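Local coordinates for uroporphyrin-III C-methyltransferase (Pseudomonas denitrificans, PDB 1S4D), which catalyses the two successive S-adenosyl-L-methionine-dependent methylations, at C-2 and C-7, that turn uroporphyrinogen III into precorrin-2 for cobalamin and siroheme synthesis, at the interface of chains A and B. Numbering follows the deposited sequence. Chains: chain A/B, Uroporphyrin-III C-methyltransferase.

Contact 1: the interface of chains A and B. Residues chain A 106, 154-156, 168; chain B 150-151.
B:His150 lays its side chain against A:Thr156, and the methyl CG2 of A:Thr156 comes within 3.6 Å of the imidazole carbon CD2 of B:His150. With OG1 anti to the backbone N (chi1 168°), the threonine keeps its hydroxyl away and turns this methyl to the partner. A:Ile168 meets the same histidine at about a right angle, its CG1 lying 3.9 Å from CB of B:His150. Beside them, CB of A:Leu155 and CB of B:Ala151 are 3.9 Å apart. Further out stands A:Phe106: its CZ, at the far end of the ring, lies 3.3 Å from the carbonyl O of B:His150, one face is capped by CB of A:Thr156, and the carbonyl O of A:Phe154 sits at its edge. Cut back to an alanine, A:Phe106 would probably leave the B:His150 carbonyl without its aromatic neighbour and CB of A:Thr156 without the ring face it packs on. At the polar rim the backbone N of A:Thr156 donates to O of B:His150 over 3.1 Å. In the fold, strand 151-156 of A meets the start of the same strand of B, with A:Leu155 and B:Ala151 forming an antiparallel bridge across the homodimer.

Contact 2: the interface of chains A and B. Residues chain A 31, 33, 124, 127; chain B 26, 28-29, 138.
A:His33 and B:Asp26 approach from opposite directions: the aspartate extends CG anti to its backbone N (chi1 -177°), while chi1 of -88° swings the imidazole out from the start of helix 32-40. Ring and carboxylate planes stand 73° apart, with OD2 of B:Asp26 at the ring edge facing CE1 of A:His33; that approach is modelled too close to be taken literally. B:Asp26 belongs to the glycine- and proline-rich GPGDP loop of the SUMT family, close to B:Pro24, a residue of the S-adenosyl-L-homocysteine site. CA of B:Gly28 lies over the centre of the A:His33 ring, 3.6 Å from its centroid, in a CH-pi contact, and NH1 of A:Arg124 covers the opposite face toward the rim. The imidazole is thus sandwiched, and the arginine may also favour the nearby carboxylate electrostatically. Within chain B the carboxylate is held at both oxygens: the B:Tyr138 hydroxyl donates to OD2 over 2.6 Å, and N of B:Gly28 reaches OD1 from above the carboxylate plane at 2.9 Å. CD of A:Pro127 packs 3.7 Å from CE1 of B:Tyr138. The backbone N of A:His33, in the first turn of its helix, donates to B:Gly28 O at 2.7 Å, in the carbonyl plane and on a lone pair.

Contact 3: the interface of chains A and B. Residues chain A 29, 134, 137-138, 257; chain B 33, 125, 127.
B:Pro127 presses its ring into a groove of chain A, with CG 3.6 Å from CA of A:Gly134 on helix 131-138. In this precorrin methyltransferase family homodimer, with no side chain at A:Gly134, the proline can sit directly against the helix backbone. One turn on, the ring of A:Tyr138 crosses the proline at about a right angle and offers its edge, CE1 lying 3.8 Å from B:Pro127 CD. CD2 of A:Leu29 sits at the edge of the B:His33 imidazole, 3.8 Å from CD2 of that histidine. Beside the proline, A:Trp257 spreads one indole face over the backbone of B:Ile125, whose N lies over the ring centre, 3.7 Å above the plane. A chi1 of 56°, with CG between backbone N and carbonyl carbon, turns the indole toward helix 131-138. There NE1 of A:Trp257 donates to the carbonyl O of A:Ala137 over 3.1 Å, from above the carbonyl plane, which is likely to limit the indole's rotation. The CZ2 edge of the A:Trp257 indole points at the centre of one face of A:Tyr138, the two rings steeply inclined. At the rim a water bridges the subunits, 2.9 Å from the A:Tyr138 phenol OH and 2.7 Å from the B:Ile125 carbonyl O.

Contact 1: the interface of chains A and B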
loop_
_atom_site.group_PDB
_atom_site.type_symbol
_atom_site.label_atom_id
_atom_site.label_comp_id
_atom_site.label_asym_id
_atom_site.label_seq_id
_atom_site.Cartn_x
_atom_site.Cartn_y
_atom_site.Cartn_z
ATOM N N PHE A 106 -3.124 7.004 -7.724
ATOM C CA PHE A 106 -4.302 7.607 -8.405
ATOM C C PHE A 106 -4.390 9.042 -7.915
ATOM O O PHE A 106 -5.452 9.629 -7.856
ATOM C CB PHE A 106 -5.622 6.844 -8.177
ATOM C CG PHE A 106 -5.744 5.594 -9.017
ATOM C CD1 PHE A 106 -6.060 4.356 -8.439
ATOM C CD2 PHE A 106 -5.524 5.652 -10.385
ATOM C CE1 PHE A 106 -6.137 3.216 -9.204
ATOM C CE2 PHE A 106 -5.601 4.529 -11.150
ATOM C CZ PHE A 106 -5.909 3.305 -10.563
ATOM N N PHE A 154 -6.220 -2.970 -8.702
ATOM C CA PHE A 154 -6.663 -1.690 -8.189
ATOM C C PHE A 154 -7.015 -0.826 -9.404
ATOM O O PHE A 154 -6.219 -0.664 -10.342
ATOM C CB PHE A 154 -5.568 -1.035 -7.322
ATOM C CG PHE A 154 -5.124 -1.878 -6.162
ATOM C CD1 PHE A 154 -4.096 -2.800 -6.300
ATOM C CD2 PHE A 154 -5.727 -1.757 -4.927
ATOM C CE1 PHE A 154 -3.690 -3.573 -5.204
ATOM C CE2 PHE A 154 -5.332 -2.535 -3.829
ATOM C CZ PHE A 154 -4.337 -3.432 -3.960
ATOM N N LEU A 155 -8.212 -0.277 -9.411
ATOM C CA LEU A 155 -8.612 0.495 -10.565
ATOM C C LEU A 155 -9.372 1.750 -10.160
ATOM O O LEU A 155 -9.824 1.859 -9.018
ATOM C CB LEU A 155 -9.402 -0.410 -11.525
ATOM C CG LEU A 155 -10.921 -0.631 -11.627
ATOM C CD1 LEU A 155 -11.231 -2.055 -11.408
ATOM C CD2 LEU A 155 -11.816 0.251 -10.766
ATOM N N THR A 156 -9.484 2.690 -11.091
ATOM C CA THR A 156 -10.352 3.861 -10.952
ATOM C C THR A 156 -11.609 3.803 -11.863
ATOM O O THR A 156 -11.511 3.317 -12.976
ATOM C CB THR A 156 -9.542 5.145 -11.242
ATOM O OG1 THR A 156 -10.439 6.245 -11.372
ATOM C CG2 THR A 156 -8.858 5.100 -12.626
ATOM N N ILE A 168 -10.280 0.259 -19.962
ATOM C CA ILE A 168 -10.041 -0.637 -18.840
ATOM C C ILE A 168 -10.540 -1.968 -19.367
ATOM O O ILE A 168 -11.730 -2.118 -19.706
ATOM C CB ILE A 168 -10.838 -0.272 -17.563
ATOM C CG1 ILE A 168 -10.272 0.961 -16.862
ATOM C CG2 ILE A 168 -10.808 -1.443 -16.568
ATOM C CD1 ILE A 168 -11.165 1.455 -15.706
ATOM N N HIS B 150 -5.174 2.812 -15.926
ATOM C CA HIS B 150 -6.281 3.172 -15.066
ATOM C C HIS B 150 -6.505 2.021 -14.084
ATOM O O HIS B 150 -7.392 2.070 -13.226
ATOM C CB HIS B 150 -7.513 3.481 -15.918
ATOM C CG HIS B 150 -7.540 4.888 -16.440
ATOM N ND1 HIS B 150 -6.677 5.337 -17.418
ATOM C CD2 HIS B 150 -8.317 5.949 -16.108
ATOM C CE1 HIS B 150 -6.917 6.614 -17.665
ATOM N NE2 HIS B 150 -7.908 7.008 -16.883
ATOM N N ALA B 151 -5.661 0.998 -14.216
ATOM C CA ALA B 151 -5.701 -0.195 -13.388
ATOM C C ALA B 151 -4.274 -0.718 -13.104
ATOM O O ALA B 151 -3.387 -0.579 -13.951
ATOM C CB ALA B 151 -6.542 -1.246 -14.066
#

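Contact 2: the interface of chains A and B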
loop_
_atom_site.group_PDB
_atom_site.type_symbol
_atom_site.label_atom_id
_atom_site.label_comp_id
_atom_site.label_asym_id
_atom_site.label_seq_id
_atom_site.Cartn_x
_atom_site.Cartn_y
_atom_site.Cartn_z
ATOM N N THR A 31 3.339 8.535 8.046
ATOM C CA THR A 31 4.681 7.990 8.219
ATOM C C THR A 31 5.514 8.992 9.003
ATOM O O THR A 31 5.185 10.184 9.057
ATOM C CB THR A 31 5.351 7.717 6.872
ATOM O OG1 THR A 31 5.286 8.902 6.064
ATOM C CG2 THR A 31 4.592 6.664 6.081
ATOM N N HIS A 33 8.333 9.984 8.218
ATOM C CA HIS A 33 8.772 10.948 7.203
ATOM C C HIS A 33 7.752 12.077 7.020
ATOM O O HIS A 33 8.130 13.234 6.927
ATOM C CB HIS A 33 9.032 10.242 5.871
ATOM C CG HIS A 33 10.423 9.704 5.727
ATOM N ND1 HIS A 33 10.693 8.504 5.097
ATOM C CD2 HIS A 33 11.620 10.207 6.114
ATOM C CE1 HIS A 33 11.996 8.290 5.106
ATOM N NE2 HIS A 33 12.582 9.309 5.710
ATOM N N ARG A 124 11.339 14.866 -3.183
ATOM C CA ARG A 124 11.386 13.578 -2.509
ATOM C C ARG A 124 9.945 13.069 -2.587
ATOM O O ARG A 124 9.025 13.880 -2.692
ATOM C CB ARG A 124 11.849 13.749 -1.055
ATOM C CG ARG A 124 11.396 12.634 -0.074
ATOM C CD ARG A 124 12.032 12.667 1.316
ATOM N NE ARG A 124 13.467 12.398 1.259
ATOM C CZ ARG A 124 14.058 11.264 1.652
ATOM N NH1 ARG A 124 13.349 10.260 2.153
ATOM N NH2 ARG A 124 15.378 11.142 1.550
ATOM N N PRO A 127 5.932 7.932 0.490
ATOM C CA PRO A 127 4.821 6.987 0.398
ATOM C C PRO A 127 3.800 7.157 1.528
ATOM O O PRO A 127 4.144 7.610 2.620
ATOM C CB PRO A 127 5.536 5.651 0.532
ATOM C CG PRO A 127 6.795 5.900 -0.164
ATOM C CD PRO A 127 7.229 7.262 0.281
ATOM N N ASP B 26 13.226 1.412 4.991
ATOM C CA ASP B 26 13.439 2.729 5.561
ATOM C C ASP B 26 12.635 2.968 6.861
ATOM O O ASP B 26 11.418 3.022 6.837
ATOM C CB ASP B 26 13.090 3.755 4.479
ATOM C CG ASP B 26 13.339 5.178 4.904
ATOM O OD1 ASP B 26 13.711 5.405 6.073
ATOM O OD2 ASP B 26 13.182 6.143 4.123
ATOM N N GLY B 28 11.958 5.649 8.314
ATOM C CA GLY B 28 11.082 6.803 8.158
ATOM C C GLY B 28 9.663 6.497 7.686
ATOM O O GLY B 28 8.786 7.356 7.797
ATOM N N LEU B 29 9.451 5.281 7.166
ATOM C CA LEU B 29 8.196 4.847 6.544
ATOM C C LEU B 29 7.325 4.106 7.541
ATOM O O LEU B 29 6.206 3.715 7.221
ATOM C CB LEU B 29 8.484 3.900 5.379
ATOM C CG LEU B 29 8.622 4.377 3.928
ATOM C CD1 LEU B 29 8.729 5.881 3.798
ATOM C CD2 LEU B 29 9.782 3.713 3.252
ATOM N N TYR B 138 10.458 4.487 -4.388
ATOM C CA TYR B 138 11.875 4.793 -4.110
ATOM C C TYR B 138 12.789 4.526 -5.312
ATOM O O TYR B 138 13.960 4.855 -5.263
ATOM C CB TYR B 138 12.410 4.058 -2.879
ATOM C CG TYR B 138 12.150 4.730 -1.556
ATOM C CD1 TYR B 138 10.833 5.037 -1.141
ATOM C CD2 TYR B 138 13.210 5.020 -0.688
ATOM C CE1 TYR B 138 10.590 5.641 0.094
ATOM C CE2 TYR B 138 12.982 5.614 0.546
ATOM C CZ TYR B 138 11.671 5.920 0.932
ATOM O OH TYR B 138 11.459 6.498 2.155
#

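Contact 3: the interface of chains A and B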
loop_
_atom_site.group_PDB
_atom_site.type_symbol
_atom_site.label_atom_id
_atom_site.label_comp_id
_atom_site.label_asym_id
_atom_site.label_seq_id
_atom_site.Cartn_x
_atom_site.Cartn_y
_atom_site.Cartn_z
ATOM N N LEU A 29 -1.623 7.100 10.992
ATOM C CA LEU A 29 -1.274 6.390 9.773
ATOM C C LEU A 29 -0.315 7.263 8.955
ATOM O O LEU A 29 0.106 6.860 7.883
ATOM C CB LEU A 29 -2.500 5.978 8.961
ATOM C CG LEU A 29 -3.412 4.868 9.535
ATOM C CD1 LEU A 29 -4.543 4.480 8.577
ATOM C CD2 LEU A 29 -2.658 3.597 9.984
ATOM N N GLY A 134 -4.968 0.054 3.337
ATOM C CA GLY A 134 -5.119 0.349 4.753
ATOM C C GLY A 134 -6.563 0.595 5.154
ATOM O O GLY A 134 -7.028 0.058 6.160
ATOM N N ALA A 137 -8.342 -2.399 5.483
ATOM C CA ALA A 137 -7.952 -3.027 6.758
ATOM C C ALA A 137 -8.784 -2.552 7.956
ATOM O O ALA A 137 -9.161 -3.345 8.833
ATOM C CB ALA A 137 -6.501 -2.810 7.026
ATOM N N TYR A 138 -9.074 -1.260 8.001
ATOM C CA TYR A 138 -9.917 -0.768 9.080
ATOM C C TYR A 138 -11.343 -1.363 9.011
ATOM O O TYR A 138 -12.068 -1.317 9.987
ATOM C CB TYR A 138 -9.917 0.765 9.141
ATOM C CG TYR A 138 -8.690 1.371 9.852
ATOM C CD1 TYR A 138 -7.370 1.034 9.468
ATOM C CD2 TYR A 138 -8.853 2.262 10.911
ATOM C CE1 TYR A 138 -6.272 1.581 10.114
ATOM C CE2 TYR A 138 -7.765 2.817 11.560
ATOM C CZ TYR A 138 -6.485 2.487 11.160
ATOM O OH TYR A 138 -5.435 3.064 11.835
ATOM N N TRP A 257 -11.777 -5.846 13.585
ATOM C CA TRP A 257 -11.207 -5.549 14.882
ATOM C C TRP A 257 -11.746 -4.250 15.442
ATOM O O TRP A 257 -11.875 -4.110 16.657
ATOM C CB TRP A 257 -9.683 -5.527 14.822
ATOM C CG TRP A 257 -9.180 -4.595 13.827
ATOM C CD1 TRP A 257 -9.084 -4.800 12.480
ATOM C CD2 TRP A 257 -8.721 -3.267 14.065
ATOM N NE1 TRP A 257 -8.571 -3.685 11.867
ATOM C CE2 TRP A 257 -8.331 -2.729 12.818
ATOM C CE3 TRP A 257 -8.574 -2.477 15.216
ATOM C CZ2 TRP A 257 -7.819 -1.449 12.685
ATOM C CZ3 TRP A 257 -8.060 -1.200 15.085
ATOM C CH2 TRP A 257 -7.690 -0.699 13.825
ATOM N N HIS B 33 1.514 5.084 14.503
ATOM C CA HIS B 33 0.976 3.901 15.161
ATOM C C HIS B 33 2.012 2.768 15.360
ATOM O O HIS B 33 2.090 2.175 16.435
ATOM C CB HIS B 33 -0.153 3.343 14.310
ATOM C CG HIS B 33 -1.493 3.947 14.573
ATOM N ND1 HIS B 33 -1.906 4.358 15.825
ATOM C CD2 HIS B 33 -2.536 4.164 13.738
ATOM C CE1 HIS B 33 -3.144 4.808 15.743
ATOM N NE2 HIS B 33 -3.546 4.704 14.487
ATOM N N ILE B 125 -5.009 -4.132 13.591
ATOM C CA ILE B 125 -4.143 -4.085 12.404
ATOM C C ILE B 125 -3.599 -2.680 12.182
ATOM O O ILE B 125 -4.334 -1.696 12.218
ATOM C CB ILE B 125 -4.894 -4.551 11.132
ATOM C CG1 ILE B 125 -5.486 -5.958 11.318
ATOM C CG2 ILE B 125 -3.980 -4.482 9.884
ATOM C CD1 ILE B 125 -4.451 -7.081 11.417
ATOM N N PRO B 127 -1.730 -0.913 9.283
ATOM C CA PRO B 127 -1.203 -0.790 7.928
ATOM C C PRO B 127 0.234 -0.347 7.852
ATOM O O PRO B 127 0.694 0.394 8.702
ATOM C CB PRO B 127 -2.089 0.296 7.360
ATOM C CG PRO B 127 -3.395 -0.083 7.917
ATOM C CD PRO B 127 -3.103 -0.384 9.372
HETATM O O HOH W 1 -4.261 0.805 13.323
#

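Contacts 2 and 3 have the centres of their C-alpha atoms about 17 Å apart and use the same positions with the chains exchanged: Leu29, His33, Pro127 and Tyr138 serve in both, so they are largely two-fold mates. Contact 1 lies about 24 Å from contact 2 and about 23 Å from contact 3, on strand 151-156, and adds an antiparallel strand bridge to their loop and helix docking. The homodimer is thus fastened at separated points. Contacts 2 and 3 draw on the segment following Pro24, and contact 3 on helix 131-138 of chain A, starting at Ala131 of the S-adenosyl-L-homocysteine site, so dimerisation may steady these pockets.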